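Local structure of chitin elicitor-binding protein (Oryza sativa subsp. japonica, 5JCD) at residues A[44-49]-A[62-67]; A[68-73]-A[132-137]; A[173-178]-A[187-192]. The protein binds chitin oligosaccharide elicitors at the rice cell surface and takes part in passing on the signal for defence responses. All blocks are in the same frame, centred on the assembly; numbering follows the deposited sequence.

Interaction 1: A[44-49]-A[62-67]; sequences GANGLP and STVKIP
The amide of Asn46 is edge-on to the backbone of Lys65 and meets both of its polar atoms. Asn46 CG, anti to the carbonyl carbon (chi1 -69°), turns toward the strand. Lys65 N donates to Asn46 OD1 at 2.8 Å, in the carbonyl plane and on a lone pair, with an N-H...O angle of 165°. Asn46 ND2 donates back to Lys65 O, also at 2.8 Å and close to the amide plane. Two bonds fix the rotation of the amide. On one side of its plane lies Val64 CG1, 3.4 Å from Asn46 ND2. On the other side is Lys65 CB, 3.6 Å from Asn46 OD1. The Lys65 chain then runs past the helix end, where its CD lies 3.4 Å from Ala45 O, and its tip leads away. Ala45 CB packs on Pro67 CG at 3.9 Å. Gly47, with positive phi, is the C-prime residue of a Schellman motif that ends the helix. Asn46 ND2 also bonds to Leu42 O, one turn back. The contact thus ties the end of helix 39-45 to strand 63-72. Strand 12-20 pairs with that strand, and helix 27-34 packs on Val64 and Ile66, consistent with a LysM-like beta-alpha-alpha-beta unit.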
loop_
_atom_site.group_PDB
_atom_site.type_symbol
_atom_site.label_atom_id
_atom_site.label_comp_id
_atom_site.label_asym_id
_atom_site.label_seq_id
_atom_site.Cartn_x
_atom_site.Cartn_y
_atom_site.Cartn_z
ATOM N N GLY A 44 -15.433 -7.086 0.860
ATOM C CA GLY A 44 -16.160 -5.965 0.295
ATOM C C GLY A 44 -15.284 -5.049 -0.550
ATOM O O GLY A 44 -15.717 -4.517 -1.572
ATOM N N ALA A 45 -14.064 -4.806 -0.083
ATOM C CA ALA A 45 -13.100 -4.015 -0.845
ATOM C C ALA A 45 -12.777 -4.655 -2.198
ATOM O O ALA A 45 -12.347 -3.983 -3.124
ATOM C CB ALA A 45 -11.835 -3.813 -0.045
ATOM N N ASN A 46 -12.956 -5.964 -2.297
ATOM C CA ASN A 46 -12.722 -6.653 -3.560
ATOM C C ASN A 46 -13.993 -7.147 -4.240
ATOM O O ASN A 46 -13.951 -8.010 -5.113
ATOM C CB ASN A 46 -11.703 -7.769 -3.358
ATOM C CG ASN A 46 -10.328 -7.214 -3.083
ATOM O OD1 ASN A 46 -9.541 -7.024 -3.996
ATOM N ND2 ASN A 46 -10.062 -6.873 -1.839
ATOM N N GLY A 47 -15.122 -6.567 -3.836
ATOM C CA GLY A 47 -16.403 -6.842 -4.455
ATOM C C GLY A 47 -16.923 -8.262 -4.375
ATOM O O GLY A 47 -17.514 -8.743 -5.331
ATOM N N LEU A 48 -16.672 -8.938 -3.258
ATOM C CA LEU A 48 -17.195 -10.292 -3.016
ATOM C C LEU A 48 -18.335 -10.306 -1.949
ATOM O O LEU A 48 -18.295 -9.552 -0.979
ATOM C CB LEU A 48 -16.056 -11.228 -2.573
ATOM C CG LEU A 48 -14.898 -11.499 -3.548
ATOM C CD1 LEU A 48 -13.693 -12.116 -2.817
ATOM C CD2 LEU A 48 -15.352 -12.404 -4.663
ATOM N N PRO A 49 -19.326 -11.205 -2.106
ATOM C CA PRO A 49 -20.520 -11.376 -1.248
ATOM C C PRO A 49 -20.233 -11.780 0.203
ATOM O O PRO A 49 -19.136 -12.253 0.498
ATOM C CB PRO A 49 -21.305 -12.507 -1.919
ATOM C CG PRO A 49 -20.620 -12.813 -3.174
ATOM C CD PRO A 49 -19.306 -12.143 -3.241
ATOM N N SER A 62 -1.958 -12.198 -8.954
ATOM C CA SER A 62 -3.218 -11.457 -9.069
ATOM C C SER A 62 -3.288 -10.408 -7.984
ATOM O O SER A 62 -2.552 -10.485 -7.000
ATOM C CB SER A 62 -4.419 -12.387 -8.955
ATOM O OG SER A 62 -4.690 -12.696 -7.603
ATOM N N THR A 63 -4.154 -9.416 -8.164
ATOM C CA THR A 63 -4.191 -8.285 -7.235
ATOM C C THR A 63 -5.362 -8.346 -6.263
ATOM O O THR A 63 -6.405 -8.891 -6.575
ATOM C CB THR A 63 -4.260 -6.943 -7.982
ATOM O OG1 THR A 63 -5.468 -6.891 -8.744
ATOM C CG2 THR A 63 -3.052 -6.785 -8.916
ATOM N N VAL A 64 -5.154 -7.789 -5.077
ATOM C CA VAL A 64 -6.180 -7.698 -4.066
ATOM C C VAL A 64 -6.087 -6.348 -3.417
ATOM O O VAL A 64 -5.018 -5.927 -2.987
ATOM C CB VAL A 64 -5.988 -8.740 -2.933
ATOM C CG1 VAL A 64 -7.130 -8.635 -1.896
ATOM C CG2 VAL A 64 -5.909 -10.131 -3.494
ATOM N N LYS A 65 -7.226 -5.688 -3.300
ATOM C CA LYS A 65 -7.288 -4.421 -2.622
ATOM C C LYS A 65 -7.247 -4.651 -1.124
ATOM O O LYS A 65 -8.110 -5.310 -0.574
ATOM C CB LYS A 65 -8.579 -3.737 -3.000
ATOM C CG LYS A 65 -8.570 -2.222 -2.868
ATOM C CD LYS A 65 -9.836 -1.669 -3.532
ATOM C CE LYS A 65 -9.839 -0.167 -3.675
ATOM N NZ LYS A 65 -9.794 0.530 -2.377
ATOM N N ILE A 66 -6.272 -4.073 -0.452
ATOM C CA ILE A 66 -6.167 -4.264 0.985
ATOM C C ILE A 66 -6.294 -2.926 1.705
ATOM O O ILE A 66 -5.444 -2.073 1.555
ATOM C CB ILE A 66 -4.863 -5.004 1.369
ATOM C CG1 ILE A 66 -4.822 -6.356 0.635
ATOM C CG2 ILE A 66 -4.755 -5.160 2.892
ATOM C CD1 ILE A 66 -3.658 -7.212 0.959
ATOM N N PRO A 67 -7.408 -2.734 2.435
ATOM C CA PRO A 67 -7.712 -1.529 3.225
ATOM C C PRO A 67 -6.999 -1.520 4.558
ATOM O O PRO A 67 -6.703 -2.584 5.101
ATOM C CB PRO A 67 -9.237 -1.602 3.446
ATOM C CG PRO A 67 -9.659 -2.963 3.067
ATOM C CD PRO A 67 -8.472 -3.744 2.534
#

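Interaction 2: A[68-73]-A[132-137]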
loop_
_atom_site.group_PDB
_atom_site.type_symbol
_atom_site.label_atom_id
_atom_site.label_comp_id
_atom_site.label_asym_id
_atom_site.label_seq_id
_atom_site.Cartn_x
_atom_site.Cartn_y
_atom_site.Cartn_z
ATOM N N PHE A 68 -6.676 -0.336 5.057
ATOM C CA PHE A 68 -6.061 -0.250 6.365
ATOM C C PHE A 68 -6.231 1.134 6.954
ATOM O O PHE A 68 -6.626 2.062 6.266
ATOM C CB PHE A 68 -4.567 -0.625 6.296
ATOM C CG PHE A 68 -3.765 0.214 5.338
ATOM C CD1 PHE A 68 -3.175 1.398 5.757
ATOM C CD2 PHE A 68 -3.600 -0.186 4.014
ATOM C CE1 PHE A 68 -2.446 2.165 4.871
ATOM C CE2 PHE A 68 -2.881 0.574 3.135
ATOM C CZ PHE A 68 -2.298 1.749 3.550
ATOM N N ARG A 69 -5.906 1.268 8.232
ATOM C CA ARG A 69 -5.941 2.553 8.879
ATOM C C ARG A 69 -4.673 3.324 8.618
ATOM O O ARG A 69 -3.587 2.854 8.885
ATOM C CB ARG A 69 -6.175 2.395 10.379
ATOM C CG ARG A 69 -6.986 3.543 10.982
ATOM C CD ARG A 69 -6.415 3.980 12.320
ATOM N NE ARG A 69 -6.285 2.840 13.223
ATOM C CZ ARG A 69 -5.699 2.890 14.412
ATOM N NH1 ARG A 69 -5.189 4.034 14.842
ATOM N NH2 ARG A 69 -5.628 1.805 15.173
ATOM N N CYS A 70 -4.827 4.504 8.038
ATOM C CA CYS A 70 -3.706 5.384 7.813
ATOM C C CYS A 70 -3.565 6.401 8.942
ATOM O O CYS A 70 -4.546 6.945 9.438
ATOM C CB CYS A 70 -3.902 6.126 6.492
ATOM S SG CYS A 70 -2.560 7.255 6.088
ATOM N N ARG A 71 -2.335 6.635 9.367
ATOM C CA ARG A 71 -2.037 7.719 10.287
ATOM C C ARG A 71 -1.071 8.707 9.668
ATOM O O ARG A 71 -0.069 8.309 9.063
ATOM C CB ARG A 71 -1.465 7.198 11.605
ATOM C CG ARG A 71 -0.940 8.302 12.490
ATOM C CD ARG A 71 -0.575 7.843 13.898
ATOM N NE ARG A 71 -0.018 8.952 14.685
ATOM C CZ ARG A 71 -0.537 9.447 15.808
ATOM N NH1 ARG A 71 -1.663 8.955 16.322
ATOM N NH2 ARG A 71 0.080 10.448 16.423
ATOM N N CYS A 72 -1.384 9.993 9.808
ATOM C CA CYS A 72 -0.529 11.053 9.300
ATOM C C CYS A 72 0.365 11.549 10.429
ATOM O O CYS A 72 -0.090 11.692 11.558
ATOM C CB CYS A 72 -1.371 12.194 8.724
ATOM S SG CYS A 72 -2.207 11.776 7.173
ATOM N N ASN A 73 1.649 11.736 10.155
ATOM C CA ASN A 73 2.523 12.303 11.177
ATOM C C ASN A 73 2.940 13.757 10.999
ATOM O O ASN A 73 3.840 14.216 11.688
ATOM C CB ASN A 73 3.776 11.447 11.395
ATOM C CG ASN A 73 4.705 11.429 10.206
ATOM O OD1 ASN A 73 4.564 12.200 9.257
ATOM N ND2 ASN A 73 5.721 10.582 10.290
ATOM N N LEU A 132 3.224 0.969 5.191
ATOM C CA LEU A 132 2.589 1.146 3.876
ATOM C C LEU A 132 2.211 2.607 3.622
ATOM O O LEU A 132 1.703 3.311 4.516
ATOM C CB LEU A 132 1.349 0.262 3.769
ATOM C CG LEU A 132 1.619 -1.212 4.079
ATOM C CD1 LEU A 132 0.334 -1.983 4.155
ATOM C CD2 LEU A 132 2.517 -1.802 2.986
ATOM N N PRO A 133 2.474 3.079 2.404
ATOM C CA PRO A 133 2.249 4.491 2.097
ATOM C C PRO A 133 0.761 4.855 1.962
ATOM O O PRO A 133 -0.045 4.128 1.368
ATOM C CB PRO A 133 2.980 4.667 0.766
ATOM C CG PRO A 133 2.861 3.330 0.115
ATOM C CD PRO A 133 2.853 2.303 1.211
ATOM N N CYS A 134 0.411 6.004 2.516
ATOM C CA CYS A 134 -0.964 6.452 2.508
ATOM C C CYS A 134 -1.011 7.936 2.779
ATOM O O CYS A 134 0.016 8.572 2.988
ATOM C CB CYS A 134 -1.798 5.700 3.567
ATOM S SG CYS A 134 -1.239 5.875 5.298
ATOM N N SER A 135 -2.222 8.477 2.760
ATOM C CA SER A 135 -2.447 9.869 3.090
ATOM C C SER A 135 -3.899 10.040 3.455
ATOM O O SER A 135 -4.746 9.203 3.102
ATOM C CB SER A 135 -2.117 10.775 1.907
ATOM O OG SER A 135 -2.338 12.140 2.232
ATOM N N CYS A 136 -4.195 11.138 4.133
ATOM C CA CYS A 136 -5.583 11.486 4.362
ATOM C C CYS A 136 -5.888 12.851 3.718
ATOM O O CYS A 136 -6.921 13.447 4.010
ATOM C CB CYS A 136 -5.897 11.498 5.858
ATOM S SG CYS A 136 -5.475 9.962 6.783
ATOM N N ASP A 137 -4.984 13.355 2.869
ATOM C CA ASP A 137 -5.191 14.647 2.197
ATOM C C ASP A 137 -6.437 14.532 1.360
ATOM O O ASP A 137 -6.708 13.473 0.803
ATOM C CB ASP A 137 -4.054 15.005 1.232
ATOM C CG ASP A 137 -2.769 15.417 1.931
ATOM O OD1 ASP A 137 -2.827 15.920 3.073
ATOM O OD2 ASP A 137 -1.691 15.219 1.327
#
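Cys70 and Cys134 are joined by a disulfide, SG to SG 2.1 Å. Each is the first cysteine of a Cys-X-Cys pair, Cys70/Cys72 and Cys134/Cys136. Such pairs tie the LysM units together in plant LysM receptors, and this chain is the LysM-bearing part of a longer membrane protein. The C-S-S-C torsion is 83°, the usual near-perpendicular twist of a disulfide. The two ends enter it differently: Cys70 SG is anti to its backbone N, whereas Cys134 SG sits between its backbone N and carbonyl carbon.

The other two sulfurs are close but not bonded to each other. Cys72 SG and Cys136 SG are 3.8 Å apart, a nonbonded distance. Cys72 is linked to Cys5 and Cys136 to Cys13. Cys136 SG also packs against Cys70 SG at 4.0 Å. Three disulfides therefore cluster here, and two of them, through Cys5 and Cys13, tie in the N-terminal part of the chain.

Apolar contacts come from Phe68. Its CZ touches Leu132 CB at 3.9 Å, and Leu132 CD1 lies over one ring face, offset toward the rim. Pro133 O lies at the ring edge, in plane. Phe68 CE1 meets Cys134 CB at 3.8 Å, and Cys134 SG stands at the ring edge in a sulfur-aromatic contact.

No hydrogen bond crosses between the segments, whose directions differ by 65°. They are not paired as strands; strand 76-79 is bonded to both strands, 63-72 and 133-134. The covalent link and the buried side chains carry the contact.

A polar detail lies within 132-137 itself. Ser135 OG, which also bonds to Thr4 O, closes an ST turn by accepting from Asp137 N at 3.0 Å with an N-H...O angle of 169°.

Interaction 3: A[173-178]-A[187-192]; sequences TRNKID and QILDVP
Arg174 meets Asp190 with its CG anti to the backbone N (chi1 -178°) and its CD turned by a bend at chi2 (66°). Asp190 extends its own CG anti to its backbone N. The two side chains cross with the guanidinium and carboxylate planes 88° apart.

Arg174 grips a single oxygen side-on. NE donates to Asp190 OD2 at 3.0 Å, and NH2 donates to the same atom at 3.2 Å along a more bent path. The oxygen lies in the guanidinium plane. NE meets it from above the carboxylate plane, while NH2 comes nearly in line with its C-O bond. Arg174 NH2 also forms a salt bridge with Asp137 OD2. The other oxygen, Asp190 OD1, bonds to His146 ND1. An alanine in place of Arg174 removes both donors to Asp190 OD2 and would probably leave the buried carboxylate and that of Asp137 less well balanced in charge.

Beside the ion pair, Asn175 grips the backbone of Asp190. Asp190 N donates to Asn175 OD1 at 2.7 Å, almost straight. Asn175 ND2 donates to Asp190 O at 2.9 Å, from above that carbonyl plane, and to Leu171 O in the helix. Lys176, with positive phi, is the C-prime residue of the Schellman motif closing helix 168-174.

Farther along, Ile177 CD1 packs on Leu189 CD2 at 3.7 Å, the two chains crossing at about a right angle. This joins the end of a helix to the closing strand in the second LysM domain. Gln187 lies about 4 Å, side chain to side chain, from the chitin-binding Leu183.

Asp190 is buried, and a guanidinium on one oxygen with an imidazole on the other would be expected to stabilise its negative charge.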
loop_
_atom_site.group_PDB
_atom_site.type_symbol
_atom_site.label_atom_id
_atom_site.label_comp_id
_atom_site.label_asym_id
_atom_site.label_seq_id
_atom_site.Cartn_x
_atom_site.Cartn_y
_atom_site.Cartn_z
ATOM N N THR A 173 -0.427 15.575 -11.069
ATOM C CA THR A 173 0.007 16.575 -10.086
ATOM C C THR A 173 0.189 15.943 -8.713
ATOM O O THR A 173 1.105 16.279 -7.974
ATOM C CB THR A 173 -0.973 17.762 -9.976
ATOM O OG1 THR A 173 -2.226 17.303 -9.462
ATOM C CG2 THR A 173 -1.182 18.410 -11.338
ATOM N N ARG A 174 -0.734 15.065 -8.351
ATOM C CA ARG A 174 -0.650 14.371 -7.080
ATOM C C ARG A 174 0.666 13.597 -7.002
ATOM O O ARG A 174 1.293 13.514 -5.954
ATOM C CB ARG A 174 -1.847 13.424 -6.909
ATOM C CG ARG A 174 -1.882 12.689 -5.585
ATOM C CD ARG A 174 -2.097 13.654 -4.447
ATOM N NE ARG A 174 -1.709 13.088 -3.166
ATOM C CZ ARG A 174 -1.739 13.753 -2.019
ATOM N NH1 ARG A 174 -2.151 15.013 -1.990
ATOM N NH2 ARG A 174 -1.365 13.150 -0.897
ATOM N N ASN A 175 1.105 13.024 -8.115
ATOM C CA ASN A 175 2.327 12.252 -8.034
ATOM C C ASN A 175 3.585 12.938 -8.538
ATOM O O ASN A 175 4.614 12.295 -8.687
ATOM C CB ASN A 175 2.113 10.901 -8.699
ATOM C CG ASN A 175 1.151 10.033 -7.907
ATOM O OD1 ASN A 175 1.551 9.424 -6.922
ATOM N ND2 ASN A 175 -0.117 9.971 -8.335
ATOM N N LYS A 176 3.489 14.248 -8.776
ATOM C CA LYS A 176 4.585 15.066 -9.293
ATOM C C LYS A 176 5.290 14.413 -10.480
ATOM O O LYS A 176 6.491 14.204 -10.466
ATOM C CB LYS A 176 5.590 15.422 -8.197
ATOM C CG LYS A 176 4.957 15.888 -6.913
ATOM C CD LYS A 176 6.022 16.039 -5.853
ATOM C CE LYS A 176 5.453 16.486 -4.518
ATOM N NZ LYS A 176 5.313 15.308 -3.591
ATOM N N ILE A 177 4.522 14.084 -11.502
ATOM C CA ILE A 177 5.057 13.458 -12.695
ATOM C C ILE A 177 5.108 14.492 -13.805
ATOM O O ILE A 177 4.071 14.890 -14.341
ATOM C CB ILE A 177 4.177 12.264 -13.130
ATOM C CG1 ILE A 177 4.332 11.101 -12.149
ATOM C CG2 ILE A 177 4.520 11.789 -14.526
ATOM C CD1 ILE A 177 3.252 10.031 -12.337
ATOM N N ASP A 178 6.327 14.914 -14.139
ATOM C CA ASP A 178 6.556 15.927 -15.162
ATOM C C ASP A 178 6.280 15.342 -16.531
ATOM O O ASP A 178 5.667 15.989 -17.380
ATOM C CB ASP A 178 7.995 16.425 -15.107
ATOM C CG ASP A 178 8.304 17.142 -13.821
ATOM O OD1 ASP A 178 7.401 17.836 -13.291
ATOM O OD2 ASP A 178 9.446 17.000 -13.335
ATOM N N GLN A 187 6.771 1.583 -10.581
ATOM C CA GLN A 187 6.603 2.883 -9.936
ATOM C C GLN A 187 5.313 2.885 -9.094
ATOM O O GLN A 187 4.255 2.461 -9.547
ATOM C CB GLN A 187 6.496 3.995 -10.981
ATOM C CG GLN A 187 6.474 5.399 -10.380
ATOM C CD GLN A 187 6.694 6.485 -11.434
ATOM O OE1 GLN A 187 6.916 6.188 -12.613
ATOM N NE2 GLN A 187 6.653 7.742 -11.010
ATOM N N ILE A 188 5.424 3.378 -7.877
ATOM C CA ILE A 188 4.318 3.426 -6.951
ATOM C C ILE A 188 3.572 4.751 -7.040
ATOM O O ILE A 188 4.127 5.798 -6.741
ATOM C CB ILE A 188 4.816 3.257 -5.512
ATOM C CG1 ILE A 188 5.685 1.997 -5.398
ATOM C CG2 ILE A 188 3.650 3.239 -4.551
ATOM C CD1 ILE A 188 4.981 0.711 -5.766
ATOM N N LEU A 189 2.303 4.691 -7.417
ATOM C CA LEU A 189 1.480 5.882 -7.530
ATOM C C LEU A 189 0.471 6.005 -6.365
ATOM O O LEU A 189 -0.118 5.021 -5.924
ATOM C CB LEU A 189 0.721 5.844 -8.866
ATOM C CG LEU A 189 1.514 5.870 -10.185
ATOM C CD1 LEU A 189 0.585 5.925 -11.398
ATOM C CD2 LEU A 189 2.429 7.063 -10.231
ATOM N N ASP A 190 0.265 7.237 -5.917
ATOM C CA ASP A 190 -0.765 7.607 -4.954
ATOM C C ASP A 190 -1.996 8.012 -5.756
ATOM O O ASP A 190 -2.024 9.082 -6.343
ATOM C CB ASP A 190 -0.294 8.784 -4.092
ATOM C CG ASP A 190 -1.391 9.332 -3.141
ATOM O OD1 ASP A 190 -2.536 8.831 -3.151
ATOM O OD2 ASP A 190 -1.103 10.291 -2.390
ATOM N N VAL A 191 -2.995 7.136 -5.792
ATOM C CA VAL A 191 -4.218 7.377 -6.551
ATOM C C VAL A 191 -5.375 7.853 -5.663
ATOM O O VAL A 191 -5.872 7.099 -4.823
ATOM C CB VAL A 191 -4.642 6.097 -7.266
ATOM C CG1 VAL A 191 -5.772 6.385 -8.216
ATOM C CG2 VAL A 191 -3.469 5.544 -8.039
ATOM N N PRO A 192 -5.784 9.119 -5.809
ATOM C CA PRO A 192 -6.872 9.590 -4.942
ATOM C C PRO A 192 -8.272 9.198 -5.452
ATOM O O PRO A 192 -8.866 9.914 -6.250
ATOM C CB PRO A 192 -6.695 11.115 -4.956
ATOM C CG PRO A 192 -5.830 11.419 -6.138
ATOM C CD PRO A 192 -5.360 10.148 -6.765
#

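Overall arrangement
Interaction 2 is the buried one, while interactions 1 and 3 are only partly buried. All three reach the same mixed sheet. Interactions 1 and 2 use strand 63-72 at successive places, with centres about 19 Å apart. Interactions 1 and 3 share a chemistry: an asparagine within the Schellman motif that ends a helix bonds both the N and O of one strand residue. This is consistent with repeated LysM architecture. Interaction 3 adds an ion pair, which interaction 1 lacks. Interaction 2 relies instead on a disulfide and apolar side chains, with no hydrogen bond across it. Interactions 2 and 3 touch directly, through a salt bridge.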